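Local coordinates for NimC/NimA family protein (Clostridium acetobutylicum, PDB 2IG6), which binds flavin mononucleotide in a split-barrel fold related to pyridoxamine 5'-phosphate oxidase and is probably a NimC/NimA-type flavin-dependent oxidoreductase, at residues 104-109 and 119-124; 136-139 and 145-148. All blocks are in the same frame, centred on the assembly; numbering follows the deposited sequence.

Contact 1 of 2, residues 104-109 and 119-124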
loop_
_atom_site.group_PDB
_atom_site.type_symbol
_atom_site.label_atom_id
_atom_site.label_comp_id
_atom_site.label_asym_id
_atom_site.label_seq_id
_atom_site.Cartn_x
_atom_site.Cartn_y
_atom_site.Cartn_z
ATOM N N VAL A 104 3.536 24.878 -10.943
ATOM C CA VAL A 104 2.803 23.742 -10.386
ATOM C C VAL A 104 3.068 23.621 -8.890
ATOM O O VAL A 104 2.152 23.323 -8.121
ATOM C CB VAL A 104 3.115 22.405 -11.095
ATOM C CG1 VAL A 104 2.149 21.356 -10.641
ATOM C CG2 VAL A 104 3.008 22.559 -12.592
ATOM N N LYS A 105 4.314 23.869 -8.484
ATOM C CA LYS A 105 4.664 23.889 -7.072
ATOM C C LYS A 105 3.894 24.964 -6.327
ATOM O O LYS A 105 3.398 24.710 -5.222
ATOM C CB LYS A 105 6.168 24.086 -6.885
ATOM C CG LYS A 105 6.977 22.909 -7.376
ATOM C CD LYS A 105 8.451 23.260 -7.489
ATOM C CE LYS A 105 9.190 22.159 -8.234
ATOM N NZ LYS A 105 10.570 22.546 -8.548
ATOM N N GLU A 106 3.790 26.155 -6.924
ATOM C CA GLU A 106 2.992 27.231 -6.340
ATOM C C GLU A 106 1.538 26.823 -6.152
ATOM O O GLU A 106 0.947 27.078 -5.103
ATOM C CB GLU A 106 3.060 28.498 -7.204
ATOM C CG GLU A 106 4.434 29.122 -7.189
ATOM C CD GLU A 106 4.535 30.377 -8.007
ATOM O OE1 GLU A 106 4.161 30.340 -9.202
ATOM O OE2 GLU A 106 4.995 31.398 -7.447
ATOM N N LEU A 107 0.969 26.209 -7.182
ATOM C CA LEU A 107 -0.417 25.774 -7.141
ATOM C C LEU A 107 -0.630 24.698 -6.081
ATOM O O LEU A 107 -1.656 24.694 -5.400
ATOM C CB LEU A 107 -0.870 25.252 -8.505
ATOM C CG LEU A 107 -2.280 24.645 -8.472
ATOM C CD1 LEU A 107 -3.342 25.717 -8.251
ATOM C CD2 LEU A 107 -2.546 23.888 -9.735
ATOM N N ALA A 108 0.317 23.776 -5.956
ATOM C CA ALA A 108 0.217 22.712 -4.960
ATOM C C ALA A 108 0.073 23.290 -3.561
ATOM O O ALA A 108 -0.729 22.803 -2.759
ATOM C CB ALA A 108 1.425 21.805 -5.015
ATOM N N LEU A 109 0.875 24.318 -3.271
ATOM C CA LEU A 109 0.904 24.914 -1.939
ATOM C C LEU A 109 -0.364 25.724 -1.649
ATOM O O LEU A 109 -0.762 25.843 -0.496
ATOM C CB LEU A 109 2.180 25.752 -1.749
ATOM C CG LEU A 109 3.467 24.924 -1.871
ATOM C CD1 LEU A 109 4.691 25.801 -1.943
ATOM C CD2 LEU A 109 3.611 23.911 -0.718
ATOM N N TYR A 119 7.109 22.542 3.131
ATOM C CA TYR A 119 7.666 22.860 1.828
ATOM C C TYR A 119 7.454 24.315 1.473
ATOM O O TYR A 119 6.538 24.943 1.978
ATOM C CB TYR A 119 7.024 21.982 0.759
ATOM C CG TYR A 119 7.330 20.513 0.974
ATOM C CD1 TYR A 119 8.638 20.055 0.925
ATOM C CD2 TYR A 119 6.319 19.603 1.268
ATOM C CE1 TYR A 119 8.943 18.729 1.142
ATOM C CE2 TYR A 119 6.610 18.272 1.481
ATOM C CZ TYR A 119 7.926 17.839 1.413
ATOM O OH TYR A 119 8.240 16.528 1.644
ATOM N N SER A 120 8.311 24.834 0.601
ATOM C CA SER A 120 8.129 26.142 0.006
ATOM C C SER A 120 8.643 26.083 -1.430
ATOM O O SER A 120 9.451 25.228 -1.761
ATOM C CB SER A 120 8.845 27.229 0.823
ATOM O OG SER A 120 10.230 26.974 0.935
ATOM N N VAL A 121 8.179 26.994 -2.274
ATOM C CA VAL A 121 8.432 26.931 -3.728
ATOM C C VAL A 121 9.914 26.809 -4.079
ATOM O O VAL A 121 10.275 26.120 -5.028
ATOM C CB VAL A 121 7.915 28.179 -4.515
ATOM C CG1 VAL A 121 7.837 27.865 -6.015
ATOM C CG2 VAL A 121 6.559 28.669 -4.009
ATOM N N ASP A 122 10.766 27.510 -3.340
ATOM C CA ASP A 122 12.182 27.579 -3.700
ATOM C C ASP A 122 13.054 26.833 -2.718
ATOM O O ASP A 122 14.240 27.152 -2.566
ATOM C CB ASP A 122 12.638 29.036 -3.781
ATOM C CG ASP A 122 12.019 29.774 -4.942
ATOM O OD1 ASP A 122 11.940 29.204 -6.052
ATOM O OD2 ASP A 122 11.616 30.938 -4.747
ATOM N N ASP A 123 12.493 25.825 -2.069
ATOM C CA ASP A 123 13.257 25.097 -1.067
ATOM C C ASP A 123 14.228 24.076 -1.653
ATOM O O ASP A 123 15.023 23.512 -0.917
ATOM C CB ASP A 123 12.350 24.466 -0.007
ATOM C CG ASP A 123 11.477 23.334 -0.542
ATOM O OD1 ASP A 123 11.655 22.888 -1.705
ATOM O OD2 ASP A 123 10.601 22.907 0.233
ATOM N N GLY A 124 14.171 23.846 -2.964
ATOM C CA GLY A 124 15.090 22.921 -3.623
ATOM C C GLY A 124 14.808 21.434 -3.385
ATOM O O GLY A 124 15.500 20.572 -3.926
#
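L109 and V121 lead the apolar part of this contact, in which one side of helix 102-111 rests against the loop that follows it. The two methyls of L109 divide the loop between them. CD1 sits 3.7 Å from V121 N, whereas CD2 lies against the start of the Y119 side chain, 4.2 Å from Y119 CB. V121 is modelled in two conformers; in the one given here, with CG1 anti to the backbone N (chi1 -163°), its side chain crosses E106 obliquely and sets both methyls against E106 CG, CG1 at 3.8 Å, while CG2 also touches L109 CD1. The butyl chain of K105 runs past V121 more loosely, its CD 4.2 Å from V121 O.

No hydrogen bond crosses between 104-109 and 119-124; the turn is braced within itself. A type I turn from S120 to D123 is closed by D123 N to S120 O at 3.1 Å, and S120 N returns a bond to D123 OD2 (3.0 Å, 165°), meeting that oxygen from above the carboxylate plane. OD1 of D123 takes the amides of I125 and F126. R102, at the start of the helix, forms salt bridges with both E106 and D122, tying helix to turn through charge.

The Y119 ring stacks on F126 and heads toward the FMN pocket, near K66 and V61. The arrangement is a helix-loop-strand connection, leading from helix 102-111 into strand 126-139 beside the flavin site.

Contact 2 of 2, residues 136-139 and 145-148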
loop_
_atom_site.group_PDB
_atom_site.type_symbol
_atom_site.label_atom_id
_atom_site.label_comp_id
_atom_site.label_asym_id
_atom_site.label_seq_id
_atom_site.Cartn_x
_atom_site.Cartn_y
_atom_site.Cartn_z
ATOM N N GLY A 136 -7.879 2.400 -13.057
ATOM C CA GLY A 136 -8.317 2.190 -11.701
ATOM C C GLY A 136 -9.596 1.392 -11.597
ATOM O O GLY A 136 -10.366 1.265 -12.552
ATOM N N THR A 137 -9.799 0.873 -10.402
ATOM C CA THR A 137 -11.011 0.179 -10.029
ATOM C C THR A 137 -11.370 0.630 -8.640
ATOM O O THR A 137 -10.483 0.706 -7.777
ATOM C CB THR A 137 -10.801 -1.342 -10.037
ATOM O OG1 THR A 137 -10.329 -1.740 -11.326
ATOM C CG2 THR A 137 -12.089 -2.059 -9.771
ATOM N N ILE A 138 -12.642 0.960 -8.431
ATOM C CA ILE A 138 -13.177 1.212 -7.099
ATOM C C ILE A 138 -14.106 0.065 -6.769
ATOM O O ILE A 138 -15.047 -0.240 -7.530
ATOM C CB ILE A 138 -13.899 2.540 -7.002
ATOM C CG1 ILE A 138 -12.896 3.672 -7.197
ATOM C CG2 ILE A 138 -14.623 2.659 -5.658
ATOM C CD1 ILE A 138 -13.562 5.033 -7.504
ATOM N N CYS A 139 -13.841 -0.561 -5.624
ATOM C CA CYS A 139 -14.537 -1.777 -5.234
ATOM C C CYS A 139 -15.387 -1.495 -4.023
ATOM O O CYS A 139 -14.999 -0.748 -3.127
ATOM C CB CYS A 139 -13.552 -2.895 -4.888
ATOM S SG CYS A 139 -12.455 -3.362 -6.255
ATOM N N ASN A 145 -17.804 -3.500 -9.586
ATOM C CA ASN A 145 -16.635 -2.648 -9.598
ATOM C C ASN A 145 -16.870 -1.486 -10.531
ATOM O O ASN A 145 -17.528 -1.628 -11.553
ATOM C CB ASN A 145 -15.419 -3.409 -10.101
ATOM C CG ASN A 145 -14.938 -4.447 -9.129
ATOM O OD1 ASN A 145 -15.417 -4.538 -7.992
ATOM N ND2 ASN A 145 -13.970 -5.246 -9.568
ATOM N N GLU A 146 -16.335 -0.338 -10.159
ATOM C CA GLU A 146 -16.306 0.831 -11.006
ATOM C C GLU A 146 -14.915 0.927 -11.588
ATOM O O GLU A 146 -13.953 0.960 -10.838
ATOM C CB GLU A 146 -16.583 2.045 -10.141
ATOM C CG GLU A 146 -16.591 3.344 -10.862
ATOM C CD GLU A 146 -16.782 4.512 -9.927
ATOM O OE1 GLU A 146 -17.086 4.293 -8.726
ATOM O OE2 GLU A 146 -16.620 5.654 -10.411
ATOM N N THR A 147 -14.786 0.947 -12.907
ATOM C CA THR A 147 -13.465 1.044 -13.514
ATOM C C THR A 147 -13.340 2.355 -14.243
ATOM O O THR A 147 -14.325 2.897 -14.733
ATOM C CB THR A 147 -13.141 -0.131 -14.449
ATOM O OG1 THR A 147 -14.130 -0.227 -15.466
ATOM C CG2 THR A 147 -13.108 -1.439 -13.665
ATOM N N PHE A 148 -12.118 2.862 -14.312
ATOM C CA PHE A 148 -11.875 4.120 -14.960
ATOM C C PHE A 148 -10.428 4.163 -15.458
ATOM O O PHE A 148 -9.594 3.361 -15.043
ATOM C CB PHE A 148 -12.170 5.266 -13.987
ATOM C CG PHE A 148 -11.267 5.288 -12.799
ATOM C CD1 PHE A 148 -11.686 4.763 -11.583
ATOM C CD2 PHE A 148 -10.009 5.877 -12.879
ATOM C CE1 PHE A 148 -10.873 4.801 -10.474
ATOM C CE2 PHE A 148 -9.195 5.911 -11.785
ATOM C CZ PHE A 148 -9.624 5.372 -10.574
#
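The F148 ring lies over G136, whose CA meets one face 3.8 Å from the ring centroid and 18° off the normal, a CH-pi contact offset toward the rim. At the ring edge, near its plane, is I138 CG1, 4.0 Å from F148 CE1. A chi1 of 64° places F148 CG between its backbone N and carbonyl carbon and brings the ring back over the neighbouring strand, where glycine has no side chain to obstruct it.

On the same face I138 and E146 run side by side, I138 CD1 coming to 3.8 Å from E146 OE1; the carboxylate also forms a salt bridge with R22 of helix 13-30, which packs on this face. T137 and T147 point together to the other face, T137 OG1 3.6 Å from T147 CG2. Beyond them the amide of N145 lies against T137 CG2 and C139 SG.

Four backbone bonds join the strands, the shortest from I138 N to E146 O at 2.7 Å. G136–F148 and I138–E146 are hydrogen-bonded pairs, and T137–T147 between them is non-hydrogen-bonded. This is an antiparallel beta hairpin, in which strand 146-149 extends the split-barrel sheet beyond strand 126-139.

Overall arrangement
Contact 1 and contact 2 lie on opposite sides of the chain's centre, 32 Å apart between centres, with nearest atoms about 19 Å from each other, so neither touches the other. They come in series along the chain and are joined by strand 126-139, which the loop of contact 1 enters and which contact 2 pairs with strand 146-149. Contact 1 borders the flavin directly, the Y119 side chain being about 5 Å from the bound FMN. Contact 2 is related to a flavin site less directly: T137 lies about 5 Å, side chain to side chain, from R91, an FMN-binding residue of this protein that does not hold the flavin of this chain in the model.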